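Local structure of putative oxidoreductase (Salmonella enterica subsp. enterica serovar Typhimurium, 3NX4) at residues A3-Q8 with F57-P61; L84-W88 with R275-W279; S161-A165 with Y186-A192. The protein binds NADP and probably acts as an NADPH-dependent acryloyl-CoA reductase of the medium-chain dehydrogenase/reductase superfamily. One frame throughout, in Å; residues are numbered along the deposited sequence.

Contact 1: A3-Q8 with F57-P61; sequences ALILEQ and FPMIP
Leu-6 and Met-59, the latter present as selenomethionine, pair through their backbones: Leu-6 N donates to Met-59 O over 2.9 Å, and Met-59 N returns a bond to Leu-6 O over 3.1 Å. The CA of Pro-58 adds a CA-H...O contact to Leu-6 O. On one side of this pair the Leu-6 side chain lies against the Pro-61 ring, its CD1 3.8 Å from Pro-61 CB. Its CG stands anti to the carbonyl carbon (chi1 -58°), which carries the branched end to the proline. Leu-6 CB touches Phe-57 CE1, and Leu-6 O lies at the edge of that ring, 3.3 Å from Phe-57 CD1. Leu-4 crosses the proline ring at about a right angle. The compact, apolar Pro-61 packs well against both leucines, but having no N-H it can bring only CD to Leu-4 O, at 3.2 Å, and this carbonyl is left buried without a hydrogen bond.

The pairing is a single antiparallel bridge of the hydrogen-bonded type, by which the loop between helix 41-48 and strand 64-72 lines up along strand 2-8. The other edge of that strand pairs with strand 13-19, so this N-terminal hairpin is joined to the GroES-like part of the fold. A cis peptide bond precedes Pro-58 and turns the loop just before the bridge.

On the opposite side of the strand, Ile-5 points its CB away from the loop, yet its chain bends back at chi2 (-76°) and brings CD1 to 3.6 Å from Ile-60 CG1. Ile-60 CD1 meets Ala-3 CB, where alanine, small enough to sit close to the loop, receives it. At the far end Gln-8 lies over one face of Phe-57: its CG sits 4.1 Å from the ring centroid in a CH-pi contact, and its amide stacks on the ring with the two planes 29° apart.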
loop_
_atom_site.group_PDB
_atom_site.type_symbol
_atom_site.label_atom_id
_atom_site.label_comp_id
_atom_site.label_asym_id
_atom_site.label_seq_id
_atom_site.Cartn_x
_atom_site.Cartn_y
_atom_site.Cartn_z
ATOM N N ALA A 3 -40.033 -3.166 -10.264
ATOM C CA ALA A 3 -38.730 -3.050 -9.646
ATOM C C ALA A 3 -38.623 -3.829 -8.340
ATOM O O ALA A 3 -39.620 -4.062 -7.670
ATOM C CB ALA A 3 -38.409 -1.599 -9.404
ATOM N N LEU A 4 -37.408 -4.210 -7.969
ATOM C CA LEU A 4 -37.194 -4.868 -6.696
ATOM C C LEU A 4 -37.110 -3.761 -5.664
ATOM O O LEU A 4 -36.323 -2.838 -5.804
ATOM C CB LEU A 4 -35.916 -5.702 -6.714
ATOM C CG LEU A 4 -35.290 -6.124 -5.387
ATOM C CD1 LEU A 4 -36.287 -6.782 -4.477
ATOM C CD2 LEU A 4 -34.101 -7.033 -5.614
ATOM N N ILE A 5 -37.927 -3.856 -4.629
ATOM C CA ILE A 5 -38.010 -2.810 -3.626
ATOM C C ILE A 5 -37.612 -3.259 -2.241
ATOM O O ILE A 5 -38.021 -4.312 -1.792
ATOM C CB ILE A 5 -39.432 -2.242 -3.544
ATOM C CG1 ILE A 5 -39.790 -1.529 -4.844
ATOM C CG2 ILE A 5 -39.552 -1.305 -2.369
ATOM C CD1 ILE A 5 -39.161 -0.183 -4.987
ATOM N N LEU A 6 -36.814 -2.442 -1.569
ATOM C CA LEU A 6 -36.377 -2.734 -0.218
ATOM C C LEU A 6 -37.039 -1.795 0.769
ATOM O O LEU A 6 -36.991 -0.586 0.607
ATOM C CB LEU A 6 -34.863 -2.586 -0.083
ATOM C CG LEU A 6 -33.973 -3.439 -0.980
ATOM C CD1 LEU A 6 -32.526 -3.235 -0.605
ATOM C CD2 LEU A 6 -34.345 -4.887 -0.888
ATOM N N GLU A 7 -37.639 -2.381 1.800
ATOM C CA GLU A 7 -38.283 -1.651 2.882
ATOM C C GLU A 7 -37.923 -2.364 4.180
ATOM O O GLU A 7 -37.790 -3.584 4.188
ATOM C CB GLU A 7 -39.799 -1.673 2.697
ATOM C CG GLU A 7 -40.278 -1.103 1.378
ATOM C CD GLU A 7 -41.489 -1.832 0.838
ATOM O OE1 GLU A 7 -41.461 -3.077 0.795
ATOM O OE2 GLU A 7 -42.464 -1.161 0.440
ATOM N N GLN A 8 -37.754 -1.627 5.274
ATOM C CA GLN A 8 -37.442 -2.279 6.544
ATOM C C GLN A 8 -38.562 -2.055 7.551
ATOM O O GLN A 8 -38.834 -0.921 7.937
ATOM C CB GLN A 8 -36.123 -1.758 7.109
ATOM C CG GLN A 8 -36.102 -0.265 7.352
ATOM C CD GLN A 8 -34.881 0.175 8.126
ATOM O OE1 GLN A 8 -34.137 -0.647 8.655
ATOM N NE2 GLN A 8 -34.667 1.482 8.198
ATOM N N PHE A 57 -34.663 4.400 2.985
ATOM C CA PHE A 57 -35.704 3.498 2.512
ATOM C C PHE A 57 -36.954 4.308 2.221
ATOM O O PHE A 57 -37.187 5.322 2.862
ATOM C CB PHE A 57 -36.014 2.447 3.568
ATOM C CG PHE A 57 -34.917 1.449 3.776
ATOM C CD1 PHE A 57 -34.897 0.272 3.065
ATOM C CD2 PHE A 57 -33.916 1.684 4.690
ATOM C CE1 PHE A 57 -33.898 -0.646 3.256
ATOM C CE2 PHE A 57 -32.922 0.765 4.885
ATOM C CZ PHE A 57 -32.912 -0.399 4.162
ATOM N N PRO A 58 -37.773 3.874 1.277
ATOM C CA PRO A 58 -37.549 2.682 0.464
ATOM C C PRO A 58 -36.452 2.868 -0.581
ATOM O O PRO A 58 -36.202 3.975 -1.036
ATOM C CB PRO A 58 -38.893 2.491 -0.218
ATOM C CG PRO A 58 -39.406 3.857 -0.376
ATOM C CD PRO A 58 -38.933 4.642 0.808
HETATM N N MSE A 59 -35.802 1.773 -0.947
HETATM C CA MSE A 59 -34.707 1.820 -1.898
HETATM C C MSE A 59 -34.780 0.769 -2.990
HETATM O O MSE A 59 -35.108 -0.370 -2.734
HETATM C CB MSE A 59 -33.390 1.661 -1.137
HETATM C CG MSE A 59 -32.180 1.422 -2.010
HETATM SE SE MSE A 59 -31.627 3.023 -2.904
HETATM C CE MSE A 59 -31.354 4.103 -1.344
ATOM N N ILE A 60 -34.437 1.153 -4.209
ATOM C CA ILE A 60 -34.321 0.196 -5.289
ATOM C C ILE A 60 -32.827 -0.088 -5.327
ATOM O O ILE A 60 -32.040 0.801 -5.600
ATOM C CB ILE A 60 -34.730 0.785 -6.624
ATOM C CG1 ILE A 60 -36.215 1.125 -6.628
ATOM C CG2 ILE A 60 -34.439 -0.181 -7.735
ATOM C CD1 ILE A 60 -36.758 1.310 -8.006
ATOM N N PRO A 61 -32.437 -1.322 -5.042
ATOM C CA PRO A 61 -31.015 -1.659 -4.986
ATOM C C PRO A 61 -30.480 -1.975 -6.377
ATOM O O PRO A 61 -31.225 -1.905 -7.362
ATOM C CB PRO A 61 -31.003 -2.912 -4.116
ATOM C CG PRO A 61 -32.287 -3.597 -4.479
ATOM C CD PRO A 61 -33.292 -2.473 -4.692
#

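Contact 2: L84-W88 with R275-W279; sequences LLTGW and RAEAW
Arg-275 and Trp-88 meet face to face from opposite directions. The indole NE1 of Trp-88 lies over the centre of the guanidinium, 3.3 Å from Arg-275 CZ, while Arg-275 NH2 lies over the indole near its rim; the two planes are 28° apart. A bend at chi3 (-56°) in the otherwise extended arginine lays the flat group against the indole face. From there NH1 makes a weak bond of 3.0 Å to Thr-86 O.

Trp-279, one helical turn on, offers a face to Leu-84, whose CD2 stands almost on the normal of the six-membered ring, 3.8 Å from its centroid. The edge of the same indole meets Thr-86 CG2 at CZ2. Threonine thus suits its place on both counts, its methyl facing the indole and its hydroxyl facing water. One water ties Thr-86 OG1 to Arg-275 NH1 and to Trp-279 NE1, which lies 2.9 Å from it.

Strand 82-86 of the GroES-like part is thereby joined to helix 272-285, with the Thr-86 side chain about 6 Å from that of NADP-binding Ser-267. Arg-275 NE also donates to Thr-270 O, and NH2 bonds weakly to Ser-267 O and Val-268 O. Bonds to NE and NH1 probably hold the group's rotation while Trp-88 covers a face; these carbonyl and water oxygens probably stabilise the buried positive charge.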
loop_
_atom_site.group_PDB
_atom_site.type_symbol
_atom_site.label_atom_id
_atom_site.label_comp_id
_atom_site.label_asym_id
_atom_site.label_seq_id
_atom_site.Cartn_x
_atom_site.Cartn_y
_atom_site.Cartn_z
ATOM N N LEU A 84 -24.042 1.685 -19.992
ATOM C CA LEU A 84 -23.937 0.875 -18.789
ATOM C C LEU A 84 -23.641 1.781 -17.608
ATOM O O LEU A 84 -23.228 2.920 -17.781
ATOM C CB LEU A 84 -22.857 -0.208 -18.941
ATOM C CG LEU A 84 -21.385 0.209 -19.055
ATOM C CD1 LEU A 84 -20.821 0.636 -17.698
ATOM C CD2 LEU A 84 -20.570 -0.967 -19.602
ATOM N N LEU A 85 -23.868 1.279 -16.405
ATOM C CA LEU A 85 -23.512 2.025 -15.212
ATOM C C LEU A 85 -23.080 1.061 -14.119
ATOM O O LEU A 85 -23.711 0.028 -13.902
ATOM C CB LEU A 85 -24.686 2.886 -14.727
ATOM C CG LEU A 85 -24.523 3.680 -13.423
ATOM C CD1 LEU A 85 -25.405 4.950 -13.431
ATOM C CD2 LEU A 85 -24.828 2.820 -12.202
ATOM N N THR A 86 -21.991 1.406 -13.446
ATOM C CA THR A 86 -21.625 0.758 -12.195
ATOM C C THR A 86 -21.241 1.846 -11.194
ATOM O O THR A 86 -20.592 2.839 -11.557
ATOM C CB THR A 86 -20.440 -0.246 -12.361
ATOM O OG1 THR A 86 -19.240 0.460 -12.708
ATOM C CG2 THR A 86 -20.743 -1.277 -13.446
ATOM N N GLY A 87 -21.660 1.680 -9.943
ATOM C CA GLY A 87 -21.126 2.503 -8.864
ATOM C C GLY A 87 -21.763 3.867 -8.705
ATOM O O GLY A 87 -22.972 4.023 -8.893
ATOM N N TRP A 88 -20.935 4.845 -8.345
ATOM C CA TRP A 88 -21.351 6.237 -8.144
ATOM C C TRP A 88 -22.405 6.444 -7.053
ATOM O O TRP A 88 -22.965 7.530 -6.941
ATOM C CB TRP A 88 -21.834 6.857 -9.457
ATOM C CG TRP A 88 -20.758 7.024 -10.488
ATOM C CD1 TRP A 88 -20.697 6.427 -11.719
ATOM C CD2 TRP A 88 -19.579 7.829 -10.374
ATOM N NE1 TRP A 88 -19.560 6.829 -12.382
ATOM C CE2 TRP A 88 -18.855 7.685 -11.575
ATOM C CE3 TRP A 88 -19.069 8.665 -9.375
ATOM C CZ2 TRP A 88 -17.647 8.346 -11.803
ATOM C CZ3 TRP A 88 -17.865 9.322 -9.605
ATOM C CH2 TRP A 88 -17.172 9.159 -10.810
ATOM N N ARG A 275 -11.811 4.828 -15.441
ATOM C CA ARG A 275 -12.990 3.981 -15.582
ATOM C C ARG A 275 -13.147 3.547 -17.043
ATOM O O ARG A 275 -13.359 2.365 -17.333
ATOM C CB ARG A 275 -14.218 4.747 -15.083
ATOM C CG ARG A 275 -15.550 4.049 -15.266
ATOM C CD ARG A 275 -16.689 4.900 -14.708
ATOM N NE ARG A 275 -16.529 5.265 -13.295
ATOM C CZ ARG A 275 -17.097 4.604 -12.287
ATOM N NH1 ARG A 275 -17.827 3.520 -12.527
ATOM N NH2 ARG A 275 -16.924 5.010 -11.037
ATOM N N ALA A 276 -13.005 4.501 -17.966
ATOM C CA ALA A 276 -13.076 4.203 -19.397
ATOM C C ALA A 276 -11.959 3.250 -19.826
ATOM O O ALA A 276 -12.180 2.353 -20.630
ATOM C CB ALA A 276 -13.023 5.490 -20.223
ATOM N N GLU A 277 -10.756 3.444 -19.294
ATOM C CA GLU A 277 -9.640 2.559 -19.599
ATOM C C GLU A 277 -9.949 1.122 -19.158
ATOM O O GLU A 277 -9.672 0.161 -19.870
ATOM C CB GLU A 277 -8.385 3.070 -18.896
ATOM C CG GLU A 277 -7.104 2.339 -19.240
ATOM C CD GLU A 277 -5.894 2.928 -18.523
ATOM O OE1 GLU A 277 -6.066 3.898 -17.748
ATOM O OE2 GLU A 277 -4.772 2.422 -18.732
ATOM N N ALA A 278 -10.520 0.983 -17.967
ATOM C CA ALA A 278 -10.799 -0.349 -17.439
ATOM C C ALA A 278 -11.761 -1.087 -18.379
ATOM O O ALA A 278 -11.530 -2.245 -18.736
ATOM C CB ALA A 278 -11.364 -0.264 -16.030
ATOM N N TRP A 279 -12.834 -0.415 -18.795
ATOM C CA TRP A 279 -13.806 -1.053 -19.689
ATOM C C TRP A 279 -13.158 -1.466 -21.009
ATOM O O TRP A 279 -13.340 -2.579 -21.478
ATOM C CB TRP A 279 -15.045 -0.163 -19.917
ATOM C CG TRP A 279 -15.965 -0.193 -18.741
ATOM C CD1 TRP A 279 -16.175 0.811 -17.837
ATOM C CD2 TRP A 279 -16.755 -1.311 -18.295
ATOM N NE1 TRP A 279 -17.065 0.398 -16.873
ATOM C CE2 TRP A 279 -17.430 -0.902 -17.125
ATOM C CE3 TRP A 279 -16.969 -2.608 -18.782
ATOM C CZ2 TRP A 279 -18.306 -1.740 -16.436
ATOM C CZ3 TRP A 279 -17.847 -3.452 -18.088
ATOM C CH2 TRP A 279 -18.500 -3.011 -16.928
HETATM O O HOH W 1 -18.501 1.944 -14.904
HETATM O O HOH W 2 -18.226 1.057 -10.385
#

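Contact 3: S161-A165 with Y186-A192; sequences STAVA and YLKSLGA
The polar link is between Tyr-186 and Ser-161: Tyr-186 OH donates to Ser-161 OG over 2.7 Å, with the serine oxygen at the edge of the phenol and in its plane. With chi1 at 165°, the tyrosine swings its ring across to the neighbouring helix. Ser-161 OG is also bonded to Gly-157 O, one turn back, so a small hydroxyl serves both its own helix and the tyrosine.

Apolar contacts centre on Val-164, whose CG1, anti to the backbone N, lies 3.8 Å from Leu-190 CB and 4.1 Å from Ala-192 CB. Leu-190 CD1 reaches Ser-161 CB at 3.6 Å, and Leu-190 CG lies over a face of the Tyr-186 ring.

Backbone bonds close the second helix. Gly-191 takes a positive phi (121°), Ala-192 N bonds back to Leu-187 O over 3.1 Å and Gly-191 N to Lys-188 O over 3.1 Å; this Schellman motif turns the chain toward strand 194-197. Glycine suits the turn, since its backbone angles leave no place for a CB beside the preceding carbonyl O.

The segment axes run 40° apart at 9.5 Å. The two helices follow successive strands, 150-152 and 174-178, in the beta-alpha-beta crossovers of the Rossmann fold, with Leu-187 near Ser-156 and Ser-178, which bind NADP.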
loop_
_atom_site.group_PDB
_atom_site.type_symbol
_atom_site.label_atom_id
_atom_site.label_comp_id
_atom_site.label_asym_id
_atom_site.label_seq_id
_atom_site.Cartn_x
_atom_site.Cartn_y
_atom_site.Cartn_z
ATOM N N SER A 161 -13.222 -14.606 -9.753
ATOM C CA SER A 161 -13.313 -15.336 -11.013
ATOM C C SER A 161 -12.769 -14.490 -12.156
ATOM O O SER A 161 -12.005 -14.977 -12.998
ATOM C CB SER A 161 -14.772 -15.729 -11.319
ATOM O OG SER A 161 -15.242 -16.691 -10.391
ATOM N N THR A 162 -13.174 -13.224 -12.188
ATOM C CA THR A 162 -12.745 -12.329 -13.261
ATOM C C THR A 162 -11.230 -12.142 -13.187
ATOM O O THR A 162 -10.530 -12.177 -14.202
ATOM C CB THR A 162 -13.447 -10.953 -13.185
ATOM O OG1 THR A 162 -14.847 -11.130 -12.934
ATOM C CG2 THR A 162 -13.269 -10.188 -14.504
ATOM N N ALA A 163 -10.731 -11.958 -11.971
ATOM C CA ALA A 163 -9.294 -11.752 -11.749
ATOM C C ALA A 163 -8.468 -12.931 -12.268
ATOM O O ALA A 163 -7.433 -12.754 -12.918
ATOM C CB ALA A 163 -9.023 -11.538 -10.263
ATOM N N VAL A 164 -8.926 -14.141 -11.963
ATOM C CA VAL A 164 -8.207 -15.353 -12.376
ATOM C C VAL A 164 -8.169 -15.393 -13.910
ATOM O O VAL A 164 -7.115 -15.616 -14.513
ATOM C CB VAL A 164 -8.888 -16.619 -11.804
ATOM C CG1 VAL A 164 -8.362 -17.912 -12.489
ATOM C CG2 VAL A 164 -8.722 -16.684 -10.265
ATOM N N ALA A 165 -9.317 -15.128 -14.529
ATOM C CA ALA A 165 -9.447 -15.175 -15.987
ATOM C C ALA A 165 -8.578 -14.125 -16.675
ATOM O O ALA A 165 -7.942 -14.407 -17.687
ATOM C CB ALA A 165 -10.908 -15.000 -16.403
ATOM N N TYR A 186 -13.932 -25.606 -11.190
ATOM C CA TYR A 186 -14.344 -24.357 -11.797
ATOM C C TYR A 186 -13.139 -23.405 -11.868
ATOM O O TYR A 186 -12.901 -22.771 -12.894
ATOM C CB TYR A 186 -15.501 -23.760 -10.989
ATOM C CG TYR A 186 -15.804 -22.305 -11.271
ATOM C CD1 TYR A 186 -16.489 -21.923 -12.424
ATOM C CD2 TYR A 186 -15.438 -21.313 -10.370
ATOM C CE1 TYR A 186 -16.779 -20.585 -12.677
ATOM C CE2 TYR A 186 -15.716 -19.969 -10.621
ATOM C CZ TYR A 186 -16.387 -19.617 -11.768
ATOM O OH TYR A 186 -16.670 -18.288 -12.001
ATOM N N LEU A 187 -12.361 -23.333 -10.790
ATOM C CA LEU A 187 -11.196 -22.435 -10.755
ATOM C C LEU A 187 -10.134 -22.865 -11.764
ATOM O O LEU A 187 -9.531 -22.025 -12.442
ATOM C CB LEU A 187 -10.590 -22.368 -9.345
ATOM C CG LEU A 187 -11.455 -21.685 -8.286
ATOM C CD1 LEU A 187 -10.872 -21.886 -6.897
ATOM C CD2 LEU A 187 -11.637 -20.194 -8.602
ATOM N N LYS A 188 -9.910 -24.174 -11.870
ATOM C CA LYS A 188 -8.997 -24.697 -12.880
ATOM C C LYS A 188 -9.454 -24.301 -14.285
ATOM O O LYS A 188 -8.635 -23.925 -15.130
ATOM C CB LYS A 188 -8.852 -26.223 -12.764
ATOM C CG LYS A 188 -8.066 -26.665 -11.518
ATOM C CD LYS A 188 -8.061 -28.196 -11.369
ATOM C CE LYS A 188 -7.526 -28.659 -10.003
ATOM N NZ LYS A 188 -6.069 -28.386 -9.808
ATOM N N SER A 189 -10.759 -24.358 -14.530
ATOM C CA SER A 189 -11.269 -24.048 -15.865
ATOM C C SER A 189 -11.121 -22.554 -16.203
ATOM O O SER A 189 -11.004 -22.185 -17.372
ATOM C CB SER A 189 -12.726 -24.497 -16.028
ATOM O OG SER A 189 -13.609 -23.613 -15.357
ATOM N N LEU A 190 -11.132 -21.704 -15.180
ATOM C CA LEU A 190 -10.907 -20.266 -15.365
ATOM C C LEU A 190 -9.444 -19.940 -15.672
ATOM O O LEU A 190 -9.131 -18.857 -16.191
ATOM C CB LEU A 190 -11.352 -19.488 -14.132
ATOM C CG LEU A 190 -12.847 -19.353 -13.863
ATOM C CD1 LEU A 190 -13.059 -18.680 -12.517
ATOM C CD2 LEU A 190 -13.506 -18.550 -14.965
ATOM N N GLY A 191 -8.557 -20.874 -15.337
ATOM C CA GLY A 191 -7.139 -20.731 -15.628
ATOM C C GLY A 191 -6.211 -20.763 -14.421
ATOM O O GLY A 191 -5.005 -20.542 -14.563
ATOM N N ALA A 192 -6.747 -21.031 -13.233
ATOM C CA ALA A 192 -5.895 -21.107 -12.039
ATOM C C ALA A 192 -4.888 -22.243 -12.187
ATOM O O ALA A 192 -5.254 -23.350 -12.560
ATOM C CB ALA A 192 -6.719 -21.282 -10.787
#

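The three contacts are separate, and their distances follow the two-domain build of the enzyme. Contact 1 belongs to the N-terminal, GroES-like side, with the side chain of Pro-61 about 14 Å from NADP; contact 3 lies in the Rossmann domain, where the side chain of Leu-187 is about 5 Å from the cofactor. These two are on opposite sides of the chain's centre, about 34 Å apart between centres. The centre of contact 2 is about 24 Å from that of contact 1 and about 22 Å from that of contact 3, and the side chain of Thr-86 is about 9 Å from NADP. Along the chain, contact 3 is nested within the loop that contact 2 closes.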